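Local coordinates for proteinase K (Serratia sp., PDB 2B6N), which hydrolyses peptide bonds as a calcium-binding serine endopeptidase of the subtilase family, at residues A[10-18]-A[270-278]; A[24-33]-A[234-242]. All coordinates share one frame; numbering follows the deposited sequence.

Interaction 1 (A[10-18]-A[270-278]); sequences IDRIDQRNL and PNKLLFSLA. With CA (calcium ion), chain C.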
loop_
_atom_site.group_PDB
_atom_site.type_symbol
_atom_site.label_atom_id
_atom_site.label_comp_id
_atom_site.label_asym_id
_atom_site.label_seq_id
_atom_site.Cartn_x
_atom_site.Cartn_y
_atom_site.Cartn_z
ATOM N N ILE A 10 -4.564 -6.239 9.563
ATOM C CA ILE A 10 -5.539 -6.981 8.765
ATOM C C ILE A 10 -6.754 -7.412 9.623
ATOM O O ILE A 10 -7.868 -7.455 9.118
ATOM C CB ILE A 10 -4.902 -8.167 7.971
ATOM C CG1 ILE A 10 -4.379 -9.261 8.909
ATOM C CG2 ILE A 10 -3.801 -7.652 7.023
ATOM C CD1 ILE A 10 -3.750 -10.441 8.154
ATOM N N ASP A 11 -6.535 -7.707 10.907
ATOM C CA ASP A 11 -7.663 -7.968 11.848
ATOM C C ASP A 11 -8.675 -6.796 11.851
ATOM O O ASP A 11 -9.909 -6.998 11.909
ATOM C CB ASP A 11 -7.110 -8.212 13.272
ATOM C CG ASP A 11 -8.127 -8.890 14.223
ATOM O OD1 ASP A 11 -9.299 -9.120 13.840
ATOM O OD2 ASP A 11 -7.715 -9.188 15.360
ATOM N N ARG A 12 -8.155 -5.571 11.806
ATOM C CA ARG A 12 -8.997 -4.371 11.883
ATOM C C ARG A 12 -9.881 -4.122 10.666
ATOM O O ARG A 12 -11.011 -3.641 10.813
ATOM C CB ARG A 12 -8.139 -3.123 12.137
ATOM C CG ARG A 12 -8.954 -1.784 12.279
ATOM C CD ARG A 12 -9.642 -1.744 13.662
ATOM N NE ARG A 12 -10.667 -0.693 13.835
ATOM C CZ ARG A 12 -11.931 -0.782 13.427
ATOM N NH1 ARG A 12 -12.356 -1.827 12.718
ATOM N NH2 ARG A 12 -12.772 0.206 13.696
ATOM N N ILE A 13 -9.370 -4.440 9.480
ATOM C CA ILE A 13 -9.995 -3.986 8.239
ATOM C C ILE A 13 -11.277 -4.749 7.869
ATOM O O ILE A 13 -12.130 -4.209 7.159
ATOM C CB ILE A 13 -8.960 -3.940 7.071
ATOM C CG1 ILE A 13 -7.799 -2.999 7.417
ATOM C CG2 ILE A 13 -9.607 -3.490 5.776
ATOM C CD1 ILE A 13 -8.222 -1.584 7.742
ATOM N N ASP A 14 -11.437 -5.973 8.377
ATOM C CA ASP A 14 -12.644 -6.790 8.067
ATOM C C ASP A 14 -13.829 -6.630 9.052
ATOM O O ASP A 14 -14.775 -7.434 9.038
ATOM C CB ASP A 14 -12.279 -8.284 7.872
ATOM C CG ASP A 14 -12.066 -9.007 9.182
ATOM O OD1 ASP A 14 -11.704 -8.347 10.186
ATOM O OD2 ASP A 14 -12.317 -10.223 9.222
ATOM N N GLN A 15 -13.789 -5.586 9.880
ATOM C CA GLN A 15 -14.839 -5.318 10.865
ATOM C C GLN A 15 -15.067 -3.809 11.027
ATOM O O GLN A 15 -14.149 -3.003 10.793
ATOM C CB GLN A 15 -14.476 -5.972 12.211
ATOM C CG GLN A 15 -13.100 -5.554 12.765
ATOM C CD GLN A 15 -12.758 -6.270 14.044
ATOM O OE1 GLN A 15 -12.125 -7.331 14.021
ATOM N NE2 GLN A 15 -13.181 -5.701 15.177
ATOM N N ARG A 16 -16.277 -3.430 11.451
ATOM C CA ARG A 16 -16.622 -1.993 11.600
ATOM C C ARG A 16 -16.115 -1.404 12.917
ATOM O O ARG A 16 -15.550 -0.303 12.954
ATOM C CB ARG A 16 -18.146 -1.798 11.529
ATOM C CG ARG A 16 -18.783 -2.325 10.235
ATOM C CD ARG A 16 -18.258 -1.517 9.048
ATOM N NE ARG A 16 -18.946 -1.801 7.795
ATOM C CZ ARG A 16 -18.624 -1.250 6.622
ATOM N NH1 ARG A 16 -17.589 -0.416 6.534
ATOM N NH2 ARG A 16 -19.316 -1.575 5.525
ATOM N N ASN A 17 -16.338 -2.152 13.992
ATOM C CA ASN A 17 -16.114 -1.677 15.352
ATOM C C ASN A 17 -15.026 -2.456 16.064
ATOM O O ASN A 17 -14.838 -3.657 15.791
ATOM C CB ASN A 17 -17.410 -1.824 16.163
ATOM C CG ASN A 17 -18.605 -1.190 15.477
ATOM O OD1 ASN A 17 -18.548 -0.041 15.061
ATOM N ND2 ASN A 17 -19.698 -1.935 15.371
ATOM N N LEU A 18 -14.310 -1.771 16.956
ATOM C CA LEU A 18 -13.470 -2.411 17.960
ATOM C C LEU A 18 -14.391 -3.037 19.028
ATOM O O LEU A 18 -15.569 -2.655 19.135
ATOM C CB LEU A 18 -12.504 -1.385 18.592
ATOM C CG LEU A 18 -11.364 -0.861 17.694
ATOM C CD1 LEU A 18 -10.608 0.286 18.360
ATOM C CD2 LEU A 18 -10.377 -1.990 17.349
ATOM N N PRO A 270 -10.877 12.914 5.293
ATOM C CA PRO A 270 -12.065 12.067 5.172
ATOM C C PRO A 270 -12.097 11.116 6.355
ATOM O O PRO A 270 -11.096 10.443 6.615
ATOM C CB PRO A 270 -11.814 11.291 3.874
ATOM C CG PRO A 270 -10.280 11.236 3.773
ATOM C CD PRO A 270 -9.854 12.597 4.271
ATOM N N ASN A 271 -13.205 11.067 7.094
ATOM C CA ASN A 271 -13.247 10.124 8.216
ATOM C C ASN A 271 -13.735 8.757 7.734
ATOM O O ASN A 271 -14.891 8.341 7.940
ATOM C CB ASN A 271 -14.001 10.665 9.435
ATOM C CG ASN A 271 -13.478 10.060 10.739
ATOM O OD1 ASN A 271 -13.424 8.835 10.875
ATOM N ND2 ASN A 271 -13.089 10.906 11.688
ATOM N N LYS A 272 -12.834 8.085 7.029
ATOM C CA LYS A 272 -13.117 6.808 6.403
ATOM C C LYS A 272 -12.002 5.857 6.779
ATOM O O LYS A 272 -10.823 6.153 6.552
ATOM C CB LYS A 272 -13.183 6.943 4.877
ATOM C CG LYS A 272 -14.353 7.828 4.372
ATOM C CD LYS A 272 -14.502 7.720 2.859
ATOM C CE LYS A 272 -15.614 8.636 2.303
ATOM N NZ LYS A 272 -15.113 10.034 2.073
ATOM N N LEU A 273 -12.385 4.730 7.364
ATOM C CA LEU A 273 -11.406 3.712 7.740
ATOM C C LEU A 273 -11.560 2.514 6.806
ATOM O O LEU A 273 -12.659 2.025 6.596
ATOM C CB LEU A 273 -11.556 3.316 9.206
ATOM C CG LEU A 273 -10.634 2.210 9.727
ATOM C CD1 LEU A 273 -9.129 2.625 9.755
ATOM C CD2 LEU A 273 -11.103 1.727 11.112
ATOM N N LEU A 274 -10.441 2.060 6.244
ATOM C CA LEU A 274 -10.411 0.945 5.306
ATOM C C LEU A 274 -11.244 -0.254 5.779
ATOM O O LEU A 274 -11.120 -0.688 6.937
ATOM C CB LEU A 274 -8.962 0.496 5.075
ATOM C CG LEU A 274 -8.754 -0.638 4.067
ATOM C CD1 LEU A 274 -9.197 -0.226 2.655
ATOM C CD2 LEU A 274 -7.286 -1.057 4.072
ATOM N N PHE A 275 -12.080 -0.766 4.876
ATOM C CA PHE A 275 -12.925 -1.951 5.146
ATOM C C PHE A 275 -12.815 -2.888 3.947
ATOM O O PHE A 275 -12.984 -2.457 2.794
ATOM C CB PHE A 275 -14.379 -1.535 5.436
ATOM C CG PHE A 275 -15.278 -2.680 5.798
ATOM C CD1 PHE A 275 -15.240 -3.228 7.083
ATOM C CD2 PHE A 275 -16.164 -3.222 4.843
ATOM C CE1 PHE A 275 -16.076 -4.303 7.433
ATOM C CE2 PHE A 275 -17.002 -4.301 5.185
ATOM C CZ PHE A 275 -16.959 -4.838 6.481
ATOM N N SER A 276 -12.497 -4.163 4.196
ATOM C CA SER A 276 -12.110 -5.062 3.107
ATOM C C SER A 276 -13.243 -5.874 2.468
ATOM O O SER A 276 -13.028 -6.531 1.440
ATOM C CB SER A 276 -11.037 -6.032 3.614
ATOM O OG SER A 276 -11.579 -6.839 4.645
ATOM N N LEU A 277 -14.418 -5.878 3.097
ATOM C CA LEU A 277 -15.520 -6.731 2.648
ATOM C C LEU A 277 -16.567 -5.985 1.849
ATOM O O LEU A 277 -16.683 -4.761 1.960
ATOM C CB LEU A 277 -16.164 -7.456 3.831
ATOM C CG LEU A 277 -15.223 -8.248 4.751
ATOM C CD1 LEU A 277 -16.018 -9.006 5.801
ATOM C CD2 LEU A 277 -14.309 -9.198 3.973
ATOM N N ALA A 278 -17.335 -6.748 1.071
ATOM C CA ALA A 278 -18.190 -6.222 0.008
ATOM C C ALA A 278 -19.529 -5.738 0.507
ATOM O O ALA A 278 -19.627 -4.981 1.470
ATOM C CB ALA A 278 -18.381 -7.284 -1.107
ATOM O OXT ALA A 278 -20.566 -6.082 -0.063
HETATM CA CA CA C . -11.229 -8.894 12.425
HETATM O O HOH W 1 -13.075 -0.846 9.003
HETATM O O HOH W 2 -13.698 -9.496 12.072
#

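Interaction 2 (A[24-33]-A[234-242]); sequences YHTDYDGSGV and AALYLDENP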
loop_
_atom_site.group_PDB
_atom_site.type_symbol
_atom_site.label_atom_id
_atom_site.label_comp_id
_atom_site.label_asym_id
_atom_site.label_seq_id
_atom_site.Cartn_x
_atom_site.Cartn_y
_atom_site.Cartn_z
ATOM N N TYR A 24 -9.368 -12.687 10.578
ATOM C CA TYR A 24 -9.341 -11.984 9.287
ATOM C C TYR A 24 -10.107 -12.808 8.243
ATOM O O TYR A 24 -9.616 -13.834 7.761
ATOM C CB TYR A 24 -7.913 -11.626 8.819
ATOM C CG TYR A 24 -7.912 -10.963 7.448
ATOM C CD1 TYR A 24 -8.678 -9.817 7.215
ATOM C CD2 TYR A 24 -7.176 -11.488 6.389
ATOM C CE1 TYR A 24 -8.719 -9.207 5.969
ATOM C CE2 TYR A 24 -7.196 -10.867 5.118
ATOM C CZ TYR A 24 -7.994 -9.746 4.918
ATOM O OH TYR A 24 -8.045 -9.130 3.684
ATOM N N HIS A 25 -11.321 -12.363 7.940
ATOM C CA HIS A 25 -12.169 -13.052 6.970
ATOM C C HIS A 25 -11.860 -12.558 5.572
ATOM O O HIS A 25 -11.654 -11.357 5.375
ATOM C CB HIS A 25 -13.650 -12.783 7.286
ATOM C CG HIS A 25 -14.591 -13.428 6.317
ATOM N ND1 HIS A 25 -15.038 -14.721 6.472
ATOM C CD2 HIS A 25 -15.150 -12.970 5.172
ATOM C CE1 HIS A 25 -15.823 -15.040 5.455
ATOM N NE2 HIS A 25 -15.904 -13.995 4.649
ATOM N N THR A 26 -11.854 -13.482 4.611
ATOM C CA THR A 26 -11.713 -13.133 3.194
ATOM C C THR A 26 -12.795 -13.849 2.374
ATOM O O THR A 26 -13.111 -15.015 2.629
ATOM C CB THR A 26 -10.320 -13.511 2.632
ATOM O OG1 THR A 26 -10.011 -14.877 2.941
ATOM C CG2 THR A 26 -9.225 -12.591 3.212
ATOM N N ASP A 27 -13.345 -13.133 1.397
ATOM C CA ASP A 27 -14.223 -13.681 0.364
ATOM C C ASP A 27 -13.511 -13.727 -0.991
ATOM O O ASP A 27 -13.951 -14.414 -1.933
ATOM C CB ASP A 27 -15.472 -12.808 0.259
ATOM C CG ASP A 27 -16.244 -12.753 1.573
ATOM O OD1 ASP A 27 -16.610 -13.842 2.083
ATOM O OD2 ASP A 27 -16.430 -11.643 2.117
ATOM N N TYR A 28 -12.425 -12.966 -1.089
ATOM C CA TYR A 28 -11.611 -12.884 -2.303
ATOM C C TYR A 28 -10.179 -12.890 -1.835
ATOM O O TYR A 28 -9.920 -12.763 -0.634
ATOM C CB TYR A 28 -11.946 -11.604 -3.106
ATOM C CG TYR A 28 -13.367 -11.644 -3.576
ATOM C CD1 TYR A 28 -14.404 -11.094 -2.808
ATOM C CD2 TYR A 28 -13.696 -12.323 -4.742
ATOM C CE1 TYR A 28 -15.728 -11.200 -3.230
ATOM C CE2 TYR A 28 -14.993 -12.434 -5.151
ATOM C CZ TYR A 28 -16.001 -11.871 -4.404
ATOM O OH TYR A 28 -17.289 -11.998 -4.862
ATOM N N ASP A 29 -9.245 -13.014 -2.770
ATOM C CA ASP A 29 -7.836 -13.101 -2.407
ATOM C C ASP A 29 -6.887 -12.424 -3.403
ATOM O O ASP A 29 -5.666 -12.598 -3.313
ATOM C CB ASP A 29 -7.448 -14.575 -2.209
ATOM C CG ASP A 29 -7.667 -15.420 -3.455
ATOM O OD1 ASP A 29 -7.898 -14.861 -4.548
ATOM O OD2 ASP A 29 -7.596 -16.666 -3.340
ATOM N N GLY A 30 -7.428 -11.678 -4.367
ATOM C CA GLY A 30 -6.552 -10.974 -5.314
ATOM C C GLY A 30 -6.121 -11.813 -6.510
ATOM O O GLY A 30 -5.245 -11.401 -7.278
ATOM N N SER A 31 -6.740 -12.985 -6.682
ATOM C CA SER A 31 -6.521 -13.829 -7.861
ATOM C C SER A 31 -6.731 -13.009 -9.124
ATOM O O SER A 31 -7.683 -12.217 -9.202
ATOM C CB SER A 31 -7.488 -15.024 -7.864
ATOM O OG SER A 31 -7.141 -15.948 -6.857
ATOM N N GLY A 32 -5.803 -13.168 -10.071
ATOM C CA GLY A 32 -5.890 -12.528 -11.376
ATOM C C GLY A 32 -5.513 -11.060 -11.378
ATOM O O GLY A 32 -5.646 -10.385 -12.419
ATOM N N VAL A 33 -5.029 -10.573 -10.233
ATOM C CA VAL A 33 -4.607 -9.173 -10.070
ATOM C C VAL A 33 -3.099 -9.102 -9.807
ATOM O O VAL A 33 -2.527 -10.015 -9.205
ATOM C CB VAL A 33 -5.366 -8.484 -8.880
ATOM C CG1 VAL A 33 -4.960 -7.007 -8.721
ATOM C CG2 VAL A 33 -6.870 -8.582 -9.069
ATOM N N ALA A 234 -7.792 -2.914 -2.685
ATOM C CA ALA A 234 -7.982 -2.709 -4.147
ATOM C C ALA A 234 -7.868 -4.031 -4.923
ATOM O O ALA A 234 -8.708 -4.325 -5.788
ATOM C CB ALA A 234 -6.971 -1.684 -4.686
ATOM N N ALA A 235 -6.844 -4.828 -4.600
ATOM C CA ALA A 235 -6.649 -6.132 -5.239
ATOM C C ALA A 235 -7.813 -7.075 -4.978
ATOM O O ALA A 235 -8.225 -7.803 -5.878
ATOM C CB ALA A 235 -5.341 -6.785 -4.797
ATOM N N LEU A 236 -8.341 -7.074 -3.753
ATOM C CA LEU A 236 -9.564 -7.848 -3.457
ATOM C C LEU A 236 -10.727 -7.429 -4.341
ATOM O O LEU A 236 -11.429 -8.280 -4.900
ATOM C CB LEU A 236 -9.991 -7.680 -1.995
ATOM C CG LEU A 236 -9.041 -8.162 -0.895
ATOM C CD1 LEU A 236 -9.681 -7.970 0.482
ATOM C CD2 LEU A 236 -8.640 -9.616 -1.082
ATOM N N TYR A 237 -10.934 -6.116 -4.468
ATOM C CA TYR A 237 -12.058 -5.593 -5.248
ATOM C C TYR A 237 -11.903 -5.924 -6.731
ATOM O O TYR A 237 -12.881 -6.155 -7.418
ATOM C CB TYR A 237 -12.198 -4.076 -5.097
ATOM C CG TYR A 237 -12.578 -3.563 -3.717
ATOM C CD1 TYR A 237 -12.701 -2.196 -3.506
ATOM C CD2 TYR A 237 -12.792 -4.424 -2.633
ATOM C CE1 TYR A 237 -13.055 -1.675 -2.260
ATOM C CE2 TYR A 237 -13.151 -3.912 -1.361
ATOM C CZ TYR A 237 -13.273 -2.531 -1.200
ATOM O OH TYR A 237 -13.586 -1.970 0.014
ATOM N N LEU A 238 -10.662 -5.938 -7.217
ATOM C CA LEU A 238 -10.381 -6.231 -8.631
ATOM C C LEU A 238 -10.454 -7.732 -8.950
ATOM O O LEU A 238 -10.627 -8.114 -10.107
ATOM C CB LEU A 238 -9.030 -5.633 -9.028
ATOM C CG LEU A 238 -9.017 -4.119 -9.311
ATOM C CD1 LEU A 238 -7.568 -3.576 -9.355
ATOM C CD2 LEU A 238 -9.787 -3.769 -10.598
ATOM N N ASP A 239 -10.295 -8.570 -7.926
ATOM C CA ASP A 239 -10.569 -10.010 -8.032
ATOM C C ASP A 239 -12.091 -10.193 -8.131
ATOM O O ASP A 239 -12.596 -10.868 -9.041
ATOM C CB ASP A 239 -9.985 -10.706 -6.784
ATOM C CG ASP A 239 -10.276 -12.206 -6.705
ATOM O OD1 ASP A 239 -10.939 -12.785 -7.594
ATOM O OD2 ASP A 239 -9.831 -12.815 -5.709
ATOM N N GLU A 240 -12.813 -9.572 -7.199
ATOM C CA GLU A 240 -14.293 -9.549 -7.207
ATOM C C GLU A 240 -14.901 -9.007 -8.516
ATOM O O GLU A 240 -15.856 -9.582 -9.060
ATOM C CB GLU A 240 -14.792 -8.723 -6.021
ATOM C CG GLU A 240 -16.306 -8.604 -5.905
ATOM C CD GLU A 240 -16.748 -7.565 -4.883
ATOM O OE1 GLU A 240 -15.882 -6.998 -4.187
ATOM O OE2 GLU A 240 -17.967 -7.307 -4.778
ATOM N N ASN A 241 -14.352 -7.897 -9.012
ATOM C CA ASN A 241 -14.834 -7.300 -10.244
ATOM C C ASN A 241 -13.642 -6.780 -11.055
ATOM O O ASN A 241 -13.218 -5.658 -10.847
ATOM C CB ASN A 241 -15.809 -6.159 -9.920
ATOM C CG ASN A 241 -16.439 -5.535 -11.167
ATOM O OD1 ASN A 241 -16.064 -5.847 -12.306
ATOM N ND2 ASN A 241 -17.398 -4.648 -10.950
ATOM N N PRO A 242 -13.110 -7.598 -11.986
ATOM C CA PRO A 242 -11.953 -7.170 -12.796
ATOM C C PRO A 242 -12.251 -6.057 -13.808
ATOM O O PRO A 242 -11.337 -5.598 -14.488
ATOM C CB PRO A 242 -11.504 -8.453 -13.515
ATOM C CG PRO A 242 -12.668 -9.373 -13.471
ATOM C CD PRO A 242 -13.545 -8.971 -12.298
HETATM O O HOH W 3 -9.174 -10.488 -11.317
#

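Interaction 1 (A[10-18]-A[270-278])
Arg16 lays its guanidinium flat over one face of the Phe275 ring, CZ 3.6 Å from the ring centroid and the two planes only 11° apart, a stacked cation-pi contact. NH1 comes to 3.3 Å from Phe275 CG, and the CD methylene adds a CH-pi contact over the same face. The arginine chain bends at its second torsion (chi2 -64°), which folds the guanidinium back over the ring; NH1 is also bound by the backbone O of Arg256. Next to the stack, the backbones are pinned by one hydrogen bond, Ser276 N to Ile13 O at 3.0 Å, while Phe275 CA offers the same oxygen a CA-H...O contact. Ile13 CG2 and CD1 lie against CG and CB of Leu274, and Ser276 OG rests against Asp14 CA and CB. These contacts fasten the C-terminal tail of the subtilase catalytic domain to the end of helix 8-13 and the turn after it, which supply much of the calcium site. Here Asp11 (O and OD1), Asp14 OD1 and Gln15 OE1 bind the ion together with water 2, and Asp21 and Asn23 complete the shell. Asp14 OD2, turned from the metal, is held by His25 N. A water bridges the segments, donating to Gln15 O at 3.0 Å and to Leu274 O at 2.8 Å. Behind the metal loop, Arg12 acts as a brace: NH2 gives Arg16 O a nearly straight bond (2.9 Å, 169°) in the guanidinium plane, NH1 adds a weak one to Gln15 O, and NE makes a salt bridge with Asp185. Leu273 CD2 sits over one face of this guanidinium, 3.4 Å from NH2, with the backbone N of Leu18 over the opposite face.

Interaction 2 (A[24-33]-A[234-242])
Loop-on-helix packing tied down by one carboxylate joins residues 26-33, the connection leading into the central parallel sheet, to the C-terminal end of helix 223-240. Asp239 extends from the helix toward the loop with CG anti to its backbone N (chi1 176°), so that OD2 meets three successive amides. The bond from Asp29 N is nearly straight (3.0 Å, 169°) and arrives close to the C-O axis; those from Gly30 N and Ser31 N are weak. Asp29 OD1 accepts from Ser31 N at 3.1 Å, an Asx turn, and lies only 3.0 Å from Asp239 OD2, a close approach of two acceptors that the amide donors around them probably offset in part. Glu240 CB makes a CH-pi contact with the Tyr28 ring, standing over the centre of the face at 3.7 Å from the centroid; the carboxylate beyond it is paired with Arg256. Leu236 sets CD2 against Tyr28 O, 3.4 Å away, and Tyr24 OH, bonded to Val87 O, meets its other methyl, CD1. At the far end Val33 places CG2 against Leu238 CB (3.7 Å) and CG1 against Ala235 CB, and a water bridges Ser31 O to Leu238 O. Val33 leads straight into strand 34-39, while Ala234, Tyr237 and Leu238 pack on helix 246-256.

How the interactions relate
Interaction 1 and interaction 2 lie side by side, centres 15 Å apart, with interaction 2 nested in the chain loop that interaction 1 closes. Two probable hydrogen bonds connect them: the one that ties the calcium loop to strand 23-25, 2.7 Å between Asp14 OD2 and His25 N, and Tyr237 OH to Phe275 O at 2.9 Å, from helix 223-240 to the tail. Arg256 is a partner common to both. Neither contact contains the predicted charge-relay residues, yet interaction 2 ties helix 223-240, with Ser224 near its start, to the segment that leads into strand 34-39, which ends at Asp39.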